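Local coordinates for ferric-siderophore receptor protein (Streptomyces coelicolor, PDB 2X4L), which probably acts as a solute-binding protein that captures ferric siderophores at the cell surface and delivers them to a membrane importer, at residues A[259-263]-A[287-292]; A[204-208]-A[270-274]; A[189-193]-A[225-230]; A[214-219]-A[244-248]. All coordinates share one frame; numbering follows the deposited sequence.

Contact 1: A[259-263]-A[287-292]; sequences PADVI and AVKAGQ
Ala287, on helix 286-289, points its methyl at the chain leading into strand 262-266. Its CB lies 3.5 Å from Asp261 O and 3.8 Å from Ile263 CD1. A water joins the two backbones nearby. It accepts from Ala287 N and donates to Ala260 O. Val288 adds a looser apolar touch, CG2 to Ile263 CD1 at 4.3 Å. The CG1 branch of Ile263 lies beside its own backbone N (chi1 -57°), and from there the extended chain carries CD1 toward these two residues. Trp282 of helix 280-283 also packs on Val288 and Ile263. Gly291 then ends the helix with a Schellman motif. Its N bonds to Val288 O, and Gln292 N bonds to Ala287 O at 2.9 Å. The positive phi of Gly291 suits a residue without a side chain. Gln292 makes the main polar link. Its O accepts from Ile263 N at 3.0 Å, with an N-H...O angle of 160°. The same O lies 3.3 Å from Val262 CA in a CA-H...O contact. The Gln292 side chain lies against the Asp261 carbonyl, with CB 3.2 Å from Asp261 O. With an alanine in its place, everything past CB is gone, and Asp261 O would probably lose the chain that lies along it. The carboxylate of Asp261 is engaged with Arg200 and the C-terminal residues. Ile263 also bonds to Ile294 through the backbone. This is the start of a parallel strand pair, 262-266 with 293-296, joined by a beta-alpha-beta crossover through the short helices 280-283 and 286-289.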
loop_
_atom_site.group_PDB
_atom_site.type_symbol
_atom_site.label_atom_id
_atom_site.label_comp_id
_atom_site.label_asym_id
_atom_site.label_seq_id
_atom_site.Cartn_x
_atom_site.Cartn_y
_atom_site.Cartn_z
ATOM N N PRO A 259 21.605 5.738 11.924
ATOM C CA PRO A 259 22.006 4.330 12.147
ATOM C C PRO A 259 20.698 3.468 12.147
ATOM O O PRO A 259 19.702 3.837 12.797
ATOM C CB PRO A 259 22.622 4.400 13.523
ATOM C CG PRO A 259 23.206 5.839 13.533
ATOM C CD PRO A 259 22.112 6.635 12.988
ATOM N N ALA A 260 20.734 2.366 11.401
ATOM C CA ALA A 260 19.584 1.498 11.314
ATOM C C ALA A 260 20.050 0.047 11.371
ATOM O O ALA A 260 21.169 -0.286 10.912
ATOM C CB ALA A 260 18.841 1.769 10.028
ATOM N N ASP A 261 19.246 -0.825 11.978
ATOM C CA ASP A 261 19.525 -2.215 12.069
ATOM C C ASP A 261 18.764 -3.035 11.009
ATOM O O ASP A 261 19.268 -4.020 10.462
ATOM C CB ASP A 261 19.190 -2.729 13.466
ATOM C CG ASP A 261 19.894 -1.938 14.499
ATOM O OD1 ASP A 261 21.132 -1.780 14.399
ATOM O OD2 ASP A 261 19.292 -1.235 15.340
ATOM N N VAL A 262 17.518 -2.622 10.726
ATOM C CA VAL A 262 16.697 -3.278 9.693
ATOM C C VAL A 262 16.227 -2.141 8.786
ATOM O O VAL A 262 15.762 -1.077 9.287
ATOM C CB VAL A 262 15.447 -3.961 10.306
ATOM C CG1 VAL A 262 14.530 -4.432 9.208
ATOM C CG2 VAL A 262 15.912 -5.101 11.185
ATOM N N ILE A 263 16.379 -2.323 7.483
ATOM C CA ILE A 263 15.808 -1.336 6.501
ATOM C C ILE A 263 14.682 -2.006 5.729
ATOM O O ILE A 263 14.858 -3.142 5.241
ATOM C CB ILE A 263 16.907 -0.856 5.575
ATOM C CG1 ILE A 263 18.021 -0.264 6.384
ATOM C CG2 ILE A 263 16.298 0.159 4.550
ATOM C CD1 ILE A 263 19.293 0.187 5.468
ATOM N N ALA A 287 23.274 -2.425 7.919
ATOM C CA ALA A 287 22.100 -3.255 7.702
ATOM C C ALA A 287 22.190 -3.999 6.377
ATOM O O ALA A 287 21.848 -5.179 6.299
ATOM C CB ALA A 287 20.836 -2.409 7.752
ATOM N N VAL A 288 22.651 -3.313 5.335
ATOM C CA VAL A 288 22.772 -3.967 4.009
ATOM C C VAL A 288 23.865 -5.072 4.031
ATOM O O VAL A 288 23.600 -6.200 3.582
ATOM C CB VAL A 288 23.116 -2.909 2.962
ATOM C CG1 VAL A 288 23.318 -3.538 1.605
ATOM C CG2 VAL A 288 21.973 -1.933 2.902
ATOM N N LYS A 289 24.974 -4.775 4.678
ATOM C CA LYS A 289 26.055 -5.753 4.796
ATOM C C LYS A 289 25.605 -6.921 5.611
ATOM O O LYS A 289 26.039 -8.054 5.327
ATOM C CB LYS A 289 27.281 -5.098 5.424
ATOM C CG LYS A 289 28.033 -4.186 4.428
ATOM C CD LYS A 289 28.791 -3.180 5.281
ATOM C CE LYS A 289 30.188 -3.539 5.526
ATOM N NZ LYS A 289 30.682 -2.337 6.269
ATOM N N ALA A 290 24.760 -6.678 6.635
ATOM C CA ALA A 290 24.241 -7.806 7.469
ATOM C C ALA A 290 23.098 -8.573 6.816
ATOM O O ALA A 290 22.605 -9.540 7.381
ATOM C CB ALA A 290 23.838 -7.345 8.928
ATOM N N GLY A 291 22.655 -8.151 5.656
ATOM C CA GLY A 291 21.521 -8.841 5.044
ATOM C C GLY A 291 20.183 -8.561 5.705
ATOM O O GLY A 291 19.313 -9.428 5.676
ATOM N N GLN A 292 20.033 -7.434 6.423
ATOM C CA GLN A 292 18.859 -7.085 7.213
ATOM C C GLN A 292 17.978 -6.051 6.501
ATOM O O GLN A 292 17.619 -5.047 7.040
ATOM C CB GLN A 292 19.284 -6.629 8.624
ATOM C CG GLN A 292 19.866 -7.814 9.334
ATOM C CD GLN A 292 20.458 -7.544 10.702
ATOM O OE1 GLN A 292 20.460 -6.430 11.220
ATOM N NE2 GLN A 292 20.960 -8.602 11.295
HETATM O O HOH W 1 22.382 0.293 8.437
#

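Contact 2: A[204-208]-A[270-274]; sequences GSASP and STIQP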
loop_
_atom_site.group_PDB
_atom_site.type_symbol
_atom_site.label_atom_id
_atom_site.label_comp_id
_atom_site.label_asym_id
_atom_site.label_seq_id
_atom_site.Cartn_x
_atom_site.Cartn_y
_atom_site.Cartn_z
ATOM N N GLY A 204 12.676 3.179 3.909
ATOM C CA GLY A 204 13.261 3.934 2.799
ATOM C C GLY A 204 12.600 3.636 1.452
ATOM O O GLY A 204 11.851 2.662 1.319
ATOM N N SER A 205 12.912 4.516 0.513
ATOM C CA SER A 205 12.461 4.312 -0.871
ATOM C C SER A 205 13.546 4.870 -1.759
ATOM O O SER A 205 14.002 5.991 -1.554
ATOM C CB SER A 205 11.133 5.070 -1.041
ATOM O OG SER A 205 10.642 4.888 -2.380
ATOM N N ALA A 206 13.882 4.109 -2.757
ATOM C CA ALA A 206 15.038 4.506 -3.586
ATOM C C ALA A 206 14.630 5.060 -4.964
ATOM O O ALA A 206 13.803 4.472 -5.632
ATOM C CB ALA A 206 16.032 3.321 -3.727
ATOM N N SER A 207 15.258 6.148 -5.406
ATOM C CA SER A 207 15.135 6.704 -6.740
ATOM C C SER A 207 16.552 7.072 -7.197
ATOM O O SER A 207 17.467 7.151 -6.370
ATOM C CB SER A 207 14.240 7.935 -6.749
ATOM O OG SER A 207 14.860 9.013 -6.049
ATOM N N PRO A 208 16.705 7.462 -8.449
ATOM C CA PRO A 208 18.066 7.858 -8.861
ATOM C C PRO A 208 18.653 9.081 -8.152
ATOM O O PRO A 208 19.828 9.011 -7.704
ATOM C CB PRO A 208 17.937 8.134 -10.348
ATOM C CG PRO A 208 16.759 7.204 -10.779
ATOM C CD PRO A 208 15.817 7.128 -9.556
ATOM N N SER A 270 7.697 2.090 -9.404
ATOM C CA SER A 270 8.432 3.301 -9.782
ATOM C C SER A 270 9.779 3.448 -9.013
ATOM O O SER A 270 10.439 4.484 -9.172
ATOM C CB SER A 270 7.507 4.482 -9.427
ATOM O OG SER A 270 6.873 4.296 -8.092
ATOM N N THR A 271 10.085 2.509 -8.147
ATOM C CA THR A 271 11.186 2.682 -7.215
ATOM C C THR A 271 12.266 1.597 -7.435
ATOM O O THR A 271 11.988 0.518 -7.949
ATOM C CB THR A 271 10.692 2.567 -5.744
ATOM O OG1 THR A 271 10.392 1.213 -5.416
ATOM C CG2 THR A 271 9.416 3.379 -5.561
ATOM N N ILE A 272 13.501 1.954 -7.122
ATOM C CA ILE A 272 14.602 1.011 -7.296
ATOM C C ILE A 272 14.709 0.052 -6.127
ATOM O O ILE A 272 14.710 0.434 -4.949
ATOM C CB ILE A 272 15.909 1.758 -7.411
ATOM C CG1 ILE A 272 15.887 2.876 -8.507
ATOM C CG2 ILE A 272 17.051 0.738 -7.685
ATOM C CD1 ILE A 272 17.169 3.800 -8.416
ATOM N N GLN A 273 14.617 -1.221 -6.484
ATOM C CA GLN A 273 14.611 -2.299 -5.511
ATOM C C GLN A 273 16.001 -2.526 -4.971
ATOM O O GLN A 273 17.001 -2.305 -5.656
ATOM C CB GLN A 273 14.008 -3.546 -6.116
ATOM C CG GLN A 273 12.552 -3.273 -6.632
ATOM C CD GLN A 273 11.731 -2.752 -5.497
ATOM O OE1 GLN A 273 11.351 -1.524 -5.478
ATOM N NE2 GLN A 273 11.526 -3.582 -4.527
ATOM N N PRO A 274 16.090 -3.019 -3.716
ATOM C CA PRO A 274 17.381 -3.137 -3.080
ATOM C C PRO A 274 18.377 -3.976 -3.901
ATOM O O PRO A 274 19.550 -3.656 -3.934
ATOM C CB PRO A 274 17.053 -3.830 -1.759
ATOM C CG PRO A 274 15.712 -3.624 -1.518
ATOM C CD PRO A 274 14.980 -3.124 -2.741
HETATM O O HOH W 2 12.939 1.329 -2.938
#
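Ile272 N donates to Ala206 O across 2.9 Å, reaching the carbonyl from above, 37° out of its plane. The N-H...O angle is 164°. Water 2 makes a second link between the backbones. It accepts from Ala206 N and donates to Ile272 O. The loop therefore meets the end of the strand through one direct bond and one water bridge. Ile272 supplies most of the apolar contact. Its CB is 4.0 Å from the methyl of Ala206. Its CG1 branch lies beside the backbone N (chi1 -53°), which carries CD1 to the Ser207-Pro208 peptide, just past the end of the strand. That methyl is 3.5 Å from Ser207 C and 3.8 Å from Pro208 CD. The isoleucine chain and the proline ring cross obliquely. Ala206 CB also lies 3.4 Å from Ile272 O. Beside this pair, Thr271 sets its methyl CG2 3.7 Å from Ser205 OG. The two hydroxyls turn to other partners. Ser205 OG bonds to Asp266, and Thr271 OG1 bonds to the carbonyl of Arg268. Ser207 OG bonds to Leu210 O within the turn that follows. Ile277 packs on both Ala206 and Ile272, and Trp252 covers Ala206 as well. The contact lies at the end of strand 200-206, where the loop after its parallel neighbour 262-266 passes alongside before entering helix 280-283.

Contact 3: A[189-193]-A[225-230]; sequences LRAAA and FKALGV
Leu189, Arg190 and Ala193 of helix 173-195 pack against the Schellman end of helix 220-227, where Gly229 turns the chain away toward strand 231-232. Leu189 is one bump. Its side chain enters a hollow lined by Phe225, Leu228 and Val230. The CD2 methyl touches Phe225 CD1 at 3.7 Å and Leu228 CD1 at 3.8 Å. The other methyl, Leu189 CD1, meets Val230 CG2 at 3.7 Å. Leu189 crosses all three of these side chains at about a right angle. Leu311 of helix 304-320 packs on Leu189 and Phe225. One turn along the helix, the small Ala193 fits against the flat backbone of Gly229, with CB 3.5 Å from Gly229 C. A CB at Gly229 would come up against this methyl, and the backbone angles themselves call for glycine. Farther out, toward the surface, Leu228 sends its CD2 over one face of the Arg190 guanidinium, 3.4 Å from NH2. The bend of the Arg190 chain at chi3 (-62°) turns the guanidinium so that one face meets this methyl. Arg190 CA also makes a CA-H...O contact with Leu228 O. Two waters stitch the backbones together: one donates to Arg190 O and Leu228 O, each at 2.7 Å, the other to Ala193 O and Gly229 O.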
loop_
_atom_site.group_PDB
_atom_site.type_symbol
_atom_site.label_atom_id
_atom_site.label_comp_id
_atom_site.label_asym_id
_atom_site.label_seq_id
_atom_site.Cartn_x
_atom_site.Cartn_y
_atom_site.Cartn_z
ATOM N N LEU A 189 4.261 -9.482 15.784
ATOM C CA LEU A 189 5.126 -8.275 15.665
ATOM C C LEU A 189 5.167 -7.555 16.982
ATOM O O LEU A 189 6.229 -7.100 17.377
ATOM C CB LEU A 189 4.543 -7.379 14.559
ATOM C CG LEU A 189 5.327 -6.085 14.358
ATOM C CD1 LEU A 189 6.879 -6.369 14.001
ATOM C CD2 LEU A 189 4.653 -5.321 13.227
ATOM N N ARG A 190 4.057 -7.536 17.709
ATOM C CA ARG A 190 4.102 -6.904 19.044
ATOM C C ARG A 190 5.086 -7.583 19.942
ATOM O O ARG A 190 5.864 -6.896 20.662
ATOM C CB ARG A 190 2.719 -6.879 19.720
ATOM C CG ARG A 190 2.689 -6.135 21.027
ATOM C CD ARG A 190 1.317 -6.181 21.716
ATOM N NE ARG A 190 0.266 -5.547 20.929
ATOM C CZ ARG A 190 -0.731 -6.160 20.259
ATOM N NH1 ARG A 190 -0.853 -7.497 20.200
ATOM N NH2 ARG A 190 -1.672 -5.432 19.638
ATOM N N ALA A 191 5.068 -8.924 19.904
ATOM C CA ALA A 191 6.017 -9.711 20.752
ATOM C C ALA A 191 7.462 -9.482 20.298
ATOM O O ALA A 191 8.334 -9.329 21.135
ATOM C CB ALA A 191 5.667 -11.233 20.670
ATOM N N ALA A 192 7.665 -9.464 18.973
ATOM C CA ALA A 192 9.030 -9.316 18.460
ATOM C C ALA A 192 9.580 -7.937 18.941
ATOM O O ALA A 192 10.734 -7.794 19.284
ATOM C CB ALA A 192 9.030 -9.423 16.964
ATOM N N ALA A 193 8.739 -6.893 18.849
ATOM C CA ALA A 193 9.165 -5.545 19.172
ATOM C C ALA A 193 9.397 -5.420 20.664
ATOM O O ALA A 193 10.352 -4.711 21.071
ATOM C CB ALA A 193 8.139 -4.558 18.637
ATOM N N PHE A 225 2.547 -0.350 12.630
ATOM C CA PHE A 225 3.770 -1.031 13.135
ATOM C C PHE A 225 4.306 -0.274 14.381
ATOM O O PHE A 225 4.703 -0.893 15.400
ATOM C CB PHE A 225 4.893 -1.081 12.063
ATOM C CG PHE A 225 4.519 -1.791 10.810
ATOM C CD1 PHE A 225 3.539 -2.758 10.769
ATOM C CD2 PHE A 225 5.210 -1.424 9.649
ATOM C CE1 PHE A 225 3.191 -3.406 9.536
ATOM C CE2 PHE A 225 4.921 -2.011 8.433
ATOM C CZ PHE A 225 3.959 -3.008 8.372
ATOM N N LYS A 226 4.315 1.052 14.314
ATOM C CA LYS A 226 4.717 1.877 15.482
ATOM C C LYS A 226 3.832 1.642 16.705
ATOM O O LYS A 226 4.325 1.493 17.817
ATOM C CB LYS A 226 4.740 3.372 15.116
ATOM C CG LYS A 226 5.218 4.245 16.304
ATOM C CD LYS A 226 5.454 5.714 15.979
ATOM C CE LYS A 226 6.484 6.482 16.991
ATOM N NZ LYS A 226 8.016 6.386 16.805
ATOM N N ALA A 227 2.529 1.570 16.475
ATOM C CA ALA A 227 1.562 1.324 17.570
ATOM C C ALA A 227 1.822 -0.027 18.204
ATOM O O ALA A 227 1.577 -0.183 19.431
ATOM C CB ALA A 227 0.140 1.425 16.987
ATOM N N LEU A 228 2.309 -1.005 17.387
ATOM C CA LEU A 228 2.568 -2.366 17.910
ATOM C C LEU A 228 3.926 -2.390 18.592
ATOM O O LEU A 228 4.293 -3.411 19.228
ATOM C CB LEU A 228 2.569 -3.389 16.751
ATOM C CG LEU A 228 1.173 -3.548 16.091
ATOM C CD1 LEU A 228 1.301 -4.458 14.861
ATOM C CD2 LEU A 228 0.259 -4.244 17.072
ATOM N N GLY A 229 4.665 -1.282 18.605
ATOM C CA GLY A 229 5.866 -1.135 19.436
ATOM C C GLY A 229 7.193 -1.138 18.689
ATOM O O GLY A 229 8.224 -1.012 19.329
ATOM N N VAL A 230 7.154 -1.156 17.374
ATOM C CA VAL A 230 8.394 -1.164 16.551
ATOM C C VAL A 230 9.147 0.149 16.759
ATOM O O VAL A 230 8.498 1.206 16.826
ATOM C CB VAL A 230 8.096 -1.400 15.096
ATOM C CG1 VAL A 230 9.370 -1.312 14.237
ATOM C CG2 VAL A 230 7.555 -2.806 14.919
HETATM O O HOH W 3 5.533 -4.341 21.491
HETATM O O HOH W 4 10.775 -2.364 19.579
#

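Contact 4: A[214-219]-A[244-248]; sequences SGTNLS and GGWFE
Ser214 and Phe247 form an antiparallel non-hydrogen-bonded pair where strand 210-214 runs out beside strand 247-251, and just beyond it Trp246 packs on Leu218 of a type II beta turn, Thr216 to Ser219. The turn leads into helix 220-227. At the strand end, Gly215 N makes a weak bond to Trp246 O, 3.3 Å long. Ser214 CA and Phe247 CB touch at 3.8 Å. The indole carries the rest of the contact. Leu218 CD1 stands over the five-membered ring in a CH-pi contact, 3.4 Å from its centroid and only 2° off the normal. Leu218 CB lies by the six-membered ring, 3.6 Å from Trp246 CE3. The leucine carbonyl comes close too, with O 3.0 Å from Trp246 CH2. Ser219 approaches the ring edge, its OG 3.5 Å from Trp246 CZ3. The indole gets there because CG lies beside the backbone N of Trp246 (chi1 -77°), which brings the ring back over the turn. A serine in place of Trp246 would probably leave CD1 and CB of Leu218 without their apolar cover and open a gap beside the turn. Water 5 lies between the carbonyls Asn217 O and Gly245 O and can donate to either. Phe148 packs on the tryptophan, and Arg296 makes weak bonds to the hydroxyls of Ser214 and Ser219. With one weak direct hydrogen bond across the contact, the strand end and the turn are probably held together more by the fit of the indole than by directional bonds.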
loop_
_atom_site.group_PDB
_atom_site.type_symbol
_atom_site.label_atom_id
_atom_site.label_comp_id
_atom_site.label_asym_id
_atom_site.label_seq_id
_atom_site.Cartn_x
_atom_site.Cartn_y
_atom_site.Cartn_z
ATOM N N SER A 214 11.180 7.703 5.206
ATOM C CA SER A 214 9.834 8.016 5.730
ATOM C C SER A 214 9.859 8.061 7.232
ATOM O O SER A 214 10.496 7.228 7.921
ATOM C CB SER A 214 8.814 6.899 5.328
ATOM O OG SER A 214 8.517 7.008 3.945
ATOM N N GLY A 215 9.036 8.953 7.774
ATOM C CA GLY A 215 8.631 8.887 9.166
ATOM C C GLY A 215 7.387 8.012 9.280
ATOM O O GLY A 215 6.756 7.698 8.271
ATOM N N THR A 216 7.040 7.627 10.504
ATOM C CA THR A 216 5.895 6.752 10.736
ATOM C C THR A 216 4.560 7.471 10.555
ATOM O O THR A 216 3.569 6.863 10.151
ATOM C CB THR A 216 5.940 6.127 12.145
ATOM O OG1 THR A 216 6.040 7.166 13.127
ATOM C CG2 THR A 216 7.135 5.196 12.277
ATOM N N ASN A 217 4.537 8.764 10.860
ATOM C CA ASN A 217 3.309 9.548 10.773
ATOM C C ASN A 217 2.810 9.734 9.342
ATOM O O ASN A 217 3.570 10.122 8.454
ATOM C CB ASN A 217 3.497 10.912 11.443
ATOM C CG ASN A 217 2.193 11.669 11.599
ATOM O OD1 ASN A 217 1.207 11.134 12.106
ATOM N ND2 ASN A 217 2.182 12.923 11.162
ATOM N N LEU A 218 1.532 9.441 9.122
ATOM C CA LEU A 218 0.914 9.648 7.817
ATOM C C LEU A 218 0.717 8.362 7.014
ATOM O O LEU A 218 -0.170 8.291 6.163
ATOM C CB LEU A 218 1.726 10.654 6.998
ATOM C CG LEU A 218 1.704 12.104 7.487
ATOM C CD1 LEU A 218 2.027 13.061 6.350
ATOM C CD2 LEU A 218 0.358 12.440 8.111
ATOM N N SER A 219 1.564 7.366 7.244
ATOM C CA SER A 219 1.468 6.111 6.500
ATOM C C SER A 219 0.654 5.103 7.296
ATOM O O SER A 219 0.808 5.007 8.513
ATOM C CB SER A 219 2.861 5.552 6.206
ATOM O OG SER A 219 3.555 6.371 5.280
ATOM N N GLY A 244 5.507 18.121 3.437
ATOM C CA GLY A 244 4.323 18.257 4.346
ATOM C C GLY A 244 4.276 17.160 5.402
ATOM O O GLY A 244 3.226 16.917 6.000
ATOM N N GLY A 245 5.421 16.582 5.715
ATOM C CA GLY A 245 5.535 15.703 6.821
ATOM C C GLY A 245 5.643 14.227 6.476
ATOM O O GLY A 245 5.690 13.424 7.376
ATOM N N TRP A 246 5.657 13.886 5.188
ATOM C CA TRP A 246 5.732 12.444 4.793
ATOM C C TRP A 246 7.138 11.875 4.925
ATOM O O TRP A 246 7.332 10.904 5.659
ATOM C CB TRP A 246 5.236 12.236 3.367
ATOM C CG TRP A 246 3.732 12.263 3.233
ATOM C CD1 TRP A 246 2.945 13.337 2.871
ATOM C CD2 TRP A 246 2.834 11.139 3.350
ATOM N NE1 TRP A 246 1.603 12.971 2.818
ATOM C CE2 TRP A 246 1.512 11.625 3.107
ATOM C CE3 TRP A 246 2.976 9.789 3.696
ATOM C CZ2 TRP A 246 0.382 10.788 3.167
ATOM C CZ3 TRP A 246 1.831 8.998 3.749
ATOM C CH2 TRP A 246 0.603 9.493 3.508
ATOM N N PHE A 247 8.112 12.484 4.284
ATOM C CA PHE A 247 9.457 11.891 4.269
ATOM C C PHE A 247 10.519 12.944 4.089
ATOM O O PHE A 247 10.231 14.127 3.683
ATOM C CB PHE A 247 9.595 10.761 3.182
ATOM C CG PHE A 247 9.222 11.178 1.819
ATOM C CD1 PHE A 247 10.171 11.864 1.014
ATOM C CD2 PHE A 247 7.988 10.906 1.303
ATOM C CE1 PHE A 247 9.850 12.298 -0.267
ATOM C CE2 PHE A 247 7.623 11.384 0.007
ATOM C CZ PHE A 247 8.574 12.029 -0.791
ATOM N N GLU A 248 11.743 12.507 4.399
ATOM C CA GLU A 248 12.957 13.341 4.224
ATOM C C GLU A 248 13.678 12.847 2.988
ATOM O O GLU A 248 13.781 11.609 2.744
ATOM C CB GLU A 248 13.865 13.126 5.408
ATOM C CG GLU A 248 15.211 13.911 5.328
ATOM C CD GLU A 248 16.052 13.686 6.516
ATOM O OE1 GLU A 248 15.804 12.758 7.302
ATOM O OE2 GLU A 248 17.054 14.428 6.596
HETATM O O HOH W 5 6.269 10.759 8.502
#

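In the fold
All four contacts lie in the half of the chain built round the mixed sheet. Contacts 1, 2 and 4 reach that sheet. Contact 3 joins helices 173-195 and 220-227 about 18 Å from contact 4, between centres, and touches it through Lys226 and Thr216. Contacts 1 and 2 meet neighbouring strands, 262-266 and 200-206, with centres about 16 Å apart. Along the chain, contact 3 opens first and closes before contact 1 begins. Contact 4 falls wholly between the segments of contact 2, while contacts 1 and 2 alternate. The overlapping loops tie helices, turns and strands into one lobe, consistent with a two-lobed binding protein.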